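Local coordinates for uncharacterized protein with ferredoxin-like fold (Deinococcus radiodurans, PDB 3E8O), which is of unknown function but is probably a monooxygenase of the antibiotic-biosynthesis type, with a ferredoxin-like fold, at residues G24-A28 against V101-K105; G52-V58 against L69-D75. All blocks are in the same frame, centred on the assembly; numbering follows the deposited sequence.

Interaction 1: residues G24-A28 against V101-K105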
ATOM      1  N   GLY A  24       4.115   0.735   5.896  1.00  9.26           N
ATOM      2  CA  GLY A  24       3.860   0.263   7.247  1.00 10.02           C
ATOM      3  C   GLY A  24       2.863  -0.845   7.269  1.00  9.58           C
ATOM      4  O   GLY A  24       1.924  -0.901   6.459  1.00 10.65           O
ATOM      5  N   THR A  25       3.090  -1.762   8.203  1.00  8.96           N
ATOM      6  CA  THR A  25       2.172  -2.864   8.422  1.00 10.32           C
ATOM      7  C   THR A  25       1.893  -2.989   9.930  1.00  9.24           C
ATOM      8  O   THR A  25       2.717  -2.654  10.784  1.00 10.02           O
ATOM      9  CB  THR A  25       2.715  -4.168   7.882  1.00 10.72           C
ATOM     10  OG1 THR A  25       3.988  -4.478   8.485  1.00 12.67           O
ATOM     11  CG2 THR A  25       2.873  -4.076   6.333  1.00 14.64           C
ATOM     12  N   LEU A  26       0.696  -3.475  10.220  1.00  9.47           N
ATOM     13  CA  LEU A  26       0.192  -3.664  11.592  1.00  8.93           C
ATOM     14  C   LEU A  26      -1.030  -4.555  11.549  1.00 11.41           C
ATOM     15  O   LEU A  26      -1.666  -4.673  10.489  1.00 12.98           O
ATOM     16  CB  LEU A  26      -0.158  -2.356  12.293  1.00 10.29           C
ATOM     17  CG  LEU A  26      -1.315  -1.500  11.782  1.00 10.14           C
ATOM     18  CD1 LEU A  26      -1.645  -0.428  12.854  1.00 11.58           C
ATOM     19  CD2 LEU A  26      -1.064  -0.889  10.372  1.00  9.77           C
ATOM     20  N   SER A  27      -1.357  -5.190  12.673  1.00 11.39           N
ATOM     21  CA  SER A  27      -2.550  -6.037  12.707  1.00 11.22           C
ATOM     22  C   SER A  27      -3.236  -5.947  14.038  1.00 12.20           C
ATOM     23  O   SER A  27      -2.644  -5.554  15.031  1.00 13.42           O
ATOM     24  CB  SER A  27      -2.197  -7.502  12.394  1.00 13.31           C
ATOM     25  OG  SER A  27      -1.507  -8.102  13.472  1.00 14.17           O
ATOM     26  N   ALA A  28      -4.499  -6.336  14.047  1.00 13.21           N
ATOM     27  CA  ALA A  28      -5.286  -6.372  15.277  1.00 13.78           C
ATOM     28  C   ALA A  28      -5.973  -7.718  15.390  1.00 15.74           C
ATOM     29  O   ALA A  28      -6.282  -8.382  14.396  1.00 17.42           O
ATOM     30  CB  ALA A  28      -6.339  -5.233  15.296  1.00 15.56           C
ATOM     31  N   VAL A 101      -2.327  -3.549  19.866  1.00 15.68           N
ATOM     32  CA  VAL A 101      -1.665  -3.629  18.546  1.00 15.61           C
ATOM     33  C   VAL A 101      -0.198  -3.380  18.799  1.00 15.92           C
ATOM     34  O   VAL A 101       0.196  -2.266  19.129  1.00 19.47           O
ATOM     35  CB  VAL A 101      -2.201  -2.598  17.547  1.00 17.33           C
ATOM     36  CG1 VAL A 101      -1.322  -2.572  16.268  1.00 17.21           C
ATOM     37  CG2 VAL A 101      -3.683  -2.876  17.273  1.00 17.79           C
ATOM     38  N   THR A 102       0.599  -4.430  18.668  1.00 14.94           N
ATOM     39  CA  THR A 102       2.007  -4.378  19.055  1.00 17.98           C
ATOM     40  C   THR A 102       2.964  -4.640  17.928  1.00 17.40           C
ATOM     41  O   THR A 102       4.178  -4.618  18.147  1.00 19.09           O
ATOM     42  CB  THR A 102       2.332  -5.424  20.138  1.00 19.92           C
ATOM     43  OG1 THR A 102       2.100  -6.732  19.619  1.00 21.69           O
ATOM     44  CG2 THR A 102       1.484  -5.179  21.358  1.00 24.19           C
ATOM     45  N   ASP A 103       2.453  -4.748  16.708  1.00 14.51           N
ATOM     46  CA  ASP A 103       3.304  -5.137  15.580  1.00 13.82           C
ATOM     47  C   ASP A 103       3.450  -4.065  14.523  1.00 12.73           C
ATOM     48  O   ASP A 103       3.827  -4.341  13.379  1.00 12.29           O
ATOM     49  CB  ASP A 103       2.833  -6.446  14.934  1.00 13.81           C
ATOM     50  CG  ASP A 103       1.450  -6.354  14.344  1.00 13.32           C
ATOM     51  OD1 ASP A 103       0.797  -5.302  14.495  1.00 12.26           O
ATOM     52  OD2 ASP A 103       0.998  -7.377  13.775  1.00 14.62           O
ATOM     53  N   LEU A 104       3.141  -2.828  14.846  1.00 12.94           N
ATOM     54  CA  LEU A 104       3.346  -1.807  13.831  1.00 11.07           C
ATOM     55  C   LEU A 104       4.816  -1.667  13.480  1.00 10.93           C
ATOM     56  O   LEU A 104       5.656  -1.459  14.343  1.00 14.15           O
ATOM     57  CB  LEU A 104       2.840  -0.443  14.332  1.00 11.47           C
ATOM     58  CG  LEU A 104       3.067   0.797  13.445  1.00 11.10           C
ATOM     59  CD1 LEU A 104       2.441   0.699  12.074  1.00 11.73           C
ATOM     60  CD2 LEU A 104       2.636   2.109  14.136  1.00 15.82           C
ATOM     61  N   LYS A 105       5.127  -1.747  12.194  1.00 10.29           N
ATOM     62  CA  LYS A 105       6.469  -1.536  11.676  1.00 10.29           C
ATOM     63  C   LYS A 105       6.391  -0.661  10.452  1.00  9.96           C
ATOM     64  O   LYS A 105       5.620  -0.941   9.546  1.00 10.75           O
ATOM     65  CB  LYS A 105       7.205  -2.844  11.351  1.00 11.52           C
ATOM     66  CG  LYS A 105       8.677  -2.634  10.968  1.00 12.56           C
ATOM     67  CD  LYS A 105       9.425  -3.854  10.707  1.00 12.91           C
ATOM     68  CE  LYS A 105      10.839  -3.557  10.232  1.00 14.08           C
ATOM     69  NZ  LYS A 105      11.677  -2.917  11.297  1.00 12.67           N
TER
HETATM   70  O   HOH W   1       3.655  -5.639  10.950  1.00 14.14           O
HETATM   71  O   HOH W   2      -0.629  -6.586  16.964  1.00 19.69           O
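Leu26 and Val101 meet through single methyl groups. Leu26 CD1 lies 4.0 Å from Val101 CG1, and the two side chains cross at a slant. CG1 stands anti to the backbone N of Val101 (chi1 171°), which also brings it against Ser27 O. The other branch, CG2, reaches the methyl of Ala28. Leu26 CB packs against Leu104 CD1. Leu36 of helix 33-47 and Leu96 of helix 87-98 close round Leu26 and Val101, so this is the hydrophobic side of the contact.

The chain here leaves helix 87-98 and enters strand 105-110, the outer strand beside 20-27 within this chain, in the antiparallel sheet of a ferredoxin-like fold. Regular pairing starts at Thr25 and Lys105, a hydrogen-bonded pair. Thr25 N gives to Lys105 O at 3.0 Å, and Lys105 N gives back to Thr25 O at 2.9 Å.

Further along, the Asp103 carboxylate takes over from the backbone. Its CG sits between the backbone N and carbonyl carbon (chi1 62°), and the group turns both oxygens to Ser27. OD1 accepts from Ser27 N at 2.8 Å, and OD2 accepts from Ser27 OG at 2.6 Å. Both oxygens are met on their syn sides, slightly out of the carboxylate plane. This double grip fixes the rotation of the carboxylate. One water joins Thr25 OG1 to Asp103 O, and another joins Ser27 O to Thr102 N.

Interaction 2: residues G52-V58 against L69-D75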
ATOM      1  N   GLY A  52       3.483  18.803   2.969  1.00 10.00           N
ATOM      2  CA  GLY A  52       4.333  17.805   2.359  1.00  9.74           C
ATOM      3  C   GLY A  52       3.743  16.437   2.175  1.00 10.42           C
ATOM      4  O   GLY A  52       4.413  15.583   1.633  1.00 11.00           O
ATOM      5  N   CYS A  53       2.501  16.209   2.639  1.00 10.74           N
ATOM      6  CA  CYS A  53       1.864  14.903   2.497  1.00 11.19           C
ATOM      7  C   CYS A  53       1.263  14.788   1.119  1.00 11.41           C
ATOM      8  O   CYS A  53       0.259  15.455   0.805  1.00 13.84           O
ATOM      9  CB  CYS A  53       0.816  14.639   3.574  1.00 12.41           C
ATOM     10  SG  CYS A  53       0.190  12.980   3.440  1.00 14.45           S
ATOM     11  N   LEU A  54       1.865  13.923   0.304  1.00 10.96           N
ATOM     12  CA  LEU A  54       1.395  13.740  -1.076  1.00 11.38           C
ATOM     13  C   LEU A  54       0.430  12.565  -1.209  1.00 11.76           C
ATOM     14  O   LEU A  54      -0.386  12.523  -2.103  1.00 15.05           O
ATOM     15  CB  LEU A  54       2.564  13.566  -2.009  1.00 11.01           C
ATOM     16  CG  LEU A  54       3.602  14.694  -2.032  1.00 12.91           C
ATOM     17  CD1 LEU A  54       4.837  14.349  -2.826  1.00 13.90           C
ATOM     18  CD2 LEU A  54       2.932  16.005  -2.513  1.00 15.59           C
ATOM     19  N   LEU A  55       0.522  11.634  -0.284  1.00 10.23           N
ATOM     20  CA  LEU A  55      -0.343  10.447  -0.284  1.00  9.92           C
ATOM     21  C   LEU A  55      -0.331   9.836   1.108  1.00  9.54           C
ATOM     22  O   LEU A  55       0.714   9.724   1.735  1.00  9.83           O
ATOM     23  CB  LEU A  55       0.173   9.382  -1.244  1.00 11.66           C
ATOM     24  CG  LEU A  55      -0.743   8.169  -1.461  1.00 12.30           C
ATOM     25  CD1 LEU A  55      -2.019   8.542  -2.213  1.00 15.64           C
ATOM     26  CD2 LEU A  55       0.036   7.082  -2.195  1.00 16.26           C
ATOM     27  N   TYR A  56      -1.489   9.438   1.578  1.00  9.31           N
ATOM     28  CA  TYR A  56      -1.609   8.682   2.848  1.00  9.68           C
ATOM     29  C   TYR A  56      -2.835   7.798   2.738  1.00 10.41           C
ATOM     30  O   TYR A  56      -3.961   8.262   2.760  1.00 11.90           O
ATOM     31  CB  TYR A  56      -1.713   9.619   4.047  1.00  9.72           C
ATOM     32  CG  TYR A  56      -1.418   8.948   5.367  1.00 10.16           C
ATOM     33  CD1 TYR A  56      -2.340   8.163   5.987  1.00 12.44           C
ATOM     34  CD2 TYR A  56      -0.237   9.192   6.042  1.00 11.06           C
ATOM     35  CE1 TYR A  56      -2.074   7.557   7.197  1.00 12.48           C
ATOM     36  CE2 TYR A  56       0.026   8.620   7.249  1.00 11.98           C
ATOM     37  CZ  TYR A  56      -0.896   7.804   7.845  1.00 10.33           C
ATOM     38  OH  TYR A  56      -0.708   7.181   9.055  1.00 13.86           O
ATOM     39  N   LEU A  57      -2.585   6.520   2.555  1.00  9.09           N
ATOM     40  CA  LEU A  57      -3.620   5.510   2.413  1.00  9.48           C
ATOM     41  C   LEU A  57      -3.494   4.443   3.498  1.00  8.63           C
ATOM     42  O   LEU A  57      -2.406   3.991   3.854  1.00 10.36           O
ATOM     43  CB  LEU A  57      -3.492   4.786   1.064  1.00 10.81           C
ATOM     44  CG  LEU A  57      -3.598   5.605  -0.194  1.00 12.63           C
ATOM     45  CD1 LEU A  57      -3.241   4.748  -1.429  1.00 11.22           C
ATOM     46  CD2 LEU A  57      -4.962   6.225  -0.321  1.00 14.92           C
ATOM     47  N   VAL A  58      -4.652   4.066   4.022  1.00  8.44           N
ATOM     48  CA  VAL A  58      -4.747   3.002   4.985  1.00  9.46           C
ATOM     49  C   VAL A  58      -5.633   1.921   4.372  1.00  9.38           C
ATOM     50  O   VAL A  58      -6.698   2.218   3.816  1.00  9.31           O
ATOM     51  CB  VAL A  58      -5.264   3.472   6.339  1.00  9.45           C
ATOM     52  CG1 VAL A  58      -4.239   4.400   7.016  1.00  9.68           C
ATOM     53  CG2 VAL A  58      -6.696   4.195   6.305  1.00 10.89           C
ATOM     54  N   LEU A  69      -2.182  -2.045   6.101  1.00  8.64           N
ATOM     55  CA  LEU A  69      -1.073  -1.366   5.458  0.50 10.17           C
ATOM     56  C   LEU A  69      -1.277   0.146   5.546  1.00  9.10           C
ATOM     57  O   LEU A  69      -2.398   0.642   5.392  1.00 10.33           O
ATOM     58  CB  LEU A  69      -0.982  -1.807   3.974  0.50 10.23           C
ATOM     59  CG  LEU A  69       0.137  -1.334   3.035  0.50 11.52           C
ATOM     60  CD1 LEU A  69       1.523  -1.814   3.489  0.50 12.08           C
ATOM     61  CD2 LEU A  69      -0.133  -1.808   1.576  0.50 13.69           C
ATOM     62  N   ILE A  70      -0.179   0.851   5.755  1.00  9.25           N
ATOM     63  CA  ILE A  70      -0.130   2.294   5.760  1.00  9.76           C
ATOM     64  C   ILE A  70       0.868   2.678   4.665  1.00  9.57           C
ATOM     65  O   ILE A  70       2.067   2.365   4.747  1.00 10.94           O
ATOM     66  CB  ILE A  70       0.285   2.921   7.100  1.00  9.46           C
ATOM     67  CG1 ILE A  70      -0.521   2.396   8.297  1.00 10.57           C
ATOM     68  CG2 ILE A  70       0.192   4.424   7.008  1.00 10.70           C
ATOM     69  CD1 ILE A  70      -0.087   2.930   9.637  1.00 11.96           C
ATOM     70  N   THR A  71       0.376   3.365   3.641  1.00  9.44           N
ATOM     71  CA  THR A  71       1.143   3.774   2.464  1.00  8.81           C
ATOM     72  C   THR A  71       1.226   5.285   2.433  1.00  8.50           C
ATOM     73  O   THR A  71       0.210   5.962   2.433  1.00 10.15           O
ATOM     74  CB  THR A  71       0.473   3.242   1.204  1.00 10.75           C
ATOM     75  OG1 THR A  71       0.336   1.828   1.316  1.00 12.28           O
ATOM     76  CG2 THR A  71       1.221   3.628  -0.082  1.00 12.97           C
ATOM     77  N   GLU A  72       2.453   5.808   2.439  1.00  8.88           N
ATOM     78  CA  GLU A  72       2.610   7.265   2.480  1.00  8.98           C
ATOM     79  C   GLU A  72       3.648   7.740   1.489  1.00  8.49           C
ATOM     80  O   GLU A  72       4.663   7.106   1.317  1.00  9.60           O
ATOM     81  CB  GLU A  72       3.074   7.752   3.891  1.00  9.32           C
ATOM     82  CG  GLU A  72       2.443   7.049   5.064  1.00 10.34           C
ATOM     83  CD  GLU A  72       2.993   7.386   6.422  1.00  9.93           C
ATOM     84  OE1 GLU A  72       3.456   8.536   6.618  1.00 11.03           O
ATOM     85  OE2 GLU A  72       2.911   6.505   7.330  1.00 11.93           O
ATOM     86  N   HIS A  73       3.372   8.892   0.888  1.00  9.27           N
ATOM     87  CA  HIS A  73       4.349   9.600   0.056  1.00 10.00           C
ATOM     88  C   HIS A  73       4.504  10.999   0.613  1.00  9.47           C
ATOM     89  O   HIS A  73       3.527  11.693   0.833  1.00 11.22           O
ATOM     90  CB  HIS A  73       3.923   9.711  -1.416  1.00 10.12           C
ATOM     91  CG  HIS A  73       3.798   8.411  -2.116  1.00 11.18           C
ATOM     92  ND1 HIS A  73       3.343   8.345  -3.414  1.00 12.51           N
ATOM     93  CD2 HIS A  73       4.030   7.134  -1.718  1.00 10.52           C
ATOM     94  CE1 HIS A  73       3.337   7.076  -3.793  1.00 12.51           C
ATOM     95  NE2 HIS A  73       3.736   6.322  -2.783  1.00 12.65           N
ATOM     96  N   TRP A  74       5.741  11.367   0.908  1.00  9.00           N
ATOM     97  CA  TRP A  74       6.118  12.682   1.473  1.00 10.03           C
ATOM     98  C   TRP A  74       7.019  13.408   0.518  1.00 11.04           C
ATOM     99  O   TRP A  74       7.894  12.826  -0.117  1.00 10.20           O
ATOM    100  CB  TRP A  74       6.835  12.486   2.828  1.00 11.72           C
ATOM    101  CG  TRP A  74       5.897  11.984   3.897  1.00 10.74           C
ATOM    102  CD1 TRP A  74       5.686  10.681   4.254  1.00 10.86           C
ATOM    103  CD2 TRP A  74       4.990  12.766   4.674  1.00 10.78           C
ATOM    104  NE1 TRP A  74       4.676  10.605   5.183  1.00 10.99           N
ATOM    105  CE2 TRP A  74       4.243  11.874   5.475  1.00 11.12           C
ATOM    106  CE3 TRP A  74       4.723  14.138   4.763  1.00 11.23           C
ATOM    107  CZ2 TRP A  74       3.256  12.296   6.331  1.00 13.03           C
ATOM    108  CZ3 TRP A  74       3.735  14.547   5.627  1.00 11.48           C
ATOM    109  CH2 TRP A  74       3.021  13.646   6.384  1.00 13.16           C
ATOM    110  N   ASP A  75       6.873  14.722   0.470  1.00 10.92           N
ATOM    111  CA  ASP A  75       7.656  15.519  -0.475  1.00 12.31           C
ATOM    112  C   ASP A  75       9.140  15.391  -0.229  1.00 12.37           C
ATOM    113  O   ASP A  75       9.931  15.412  -1.129  1.00 14.22           O
ATOM    114  CB  ASP A  75       7.249  16.981  -0.407  1.00 15.48           C
ATOM    115  CG  ASP A  75       7.952  17.790  -1.414  1.00 23.37           C
ATOM    116  OD1 ASP A  75       7.665  17.610  -2.621  1.00 31.27           O
ATOM    117  OD2 ASP A  75       8.857  18.541  -0.994  1.00 24.95           O
TER
HETATM  118  O   HOH W   3      -2.199   1.381   2.354  1.00 10.45           O
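Leu55 and His73 lie side by side and point the same way from a hydrogen-bonded pair. Leu55 CB rests against His73 CB at 3.8 Å and also touches His73 CG. Leu55 CG, anti to the backbone N (chi1 -173°), carries the tip over the ring. There Leu55 CD2 sits over the centre of one face, 3.7 Å from the His73 centroid, a CH-pi contact.

Between Cys53 and Leu55 the register slips by one residue. Leu54 N and Leu55 N both donate to His73 O, at 2.8 Å and 3.2 Å, which makes a classic beta bulge. Beyond the bulge the ladder is regular; at Leu57 and Thr71 both backbone bonds are nearly straight.

Tyr56, Glu72, Cys53 and Trp74 share the other face. The Tyr56 ring and the Glu72 carboxylate run alongside, with planes 41° apart and Tyr56 CE2 at 3.3 Å from Glu72 CD. Trp74 NE1 donates to Glu72 OE1 at 2.8 Å, in the indole plane, and so steadies the carboxylate. Cys53 SG lies above the six-membered ring of Trp74, 4.3 Å from its centroid.

The two strands form the hairpin 53-61 and 67-74. On the Tyr56 face, helix 33-47 packs on Tyr56 and Trp74, and helix 77-84 on Trp74. On the His73 face, His23 of the second subunit meets the imidazole edge-to-face. Strand 20-27 flanks strand 67-74 in the sheet.

How the interactions relate
Interactions 1 and 2 belong to one antiparallel sheet, with centres about 17 Å apart. Strands 20-27 and 67-74 lie side by side in the middle of it, so the contacts meet there. Gly24 O lies 2.8 Å from Ile70 N, a probable hydrogen bond, and Leu26 CD2 packs 3.9 Å from Ile70 CG1. Along the chain, 52-58 and 69-75 are nested inside the loop closed by 24-28 and 101-105. An unidentified ligand, probably from crystallisation, hydrogen-bonds to Tyr56 OH and comes within about 3 Å of the Glu72 side chain. An unknown ligand also comes within about 4 Å of the Leu104 side chain. Such molecules may mark a pocket. Both contacts also touch the second subunit.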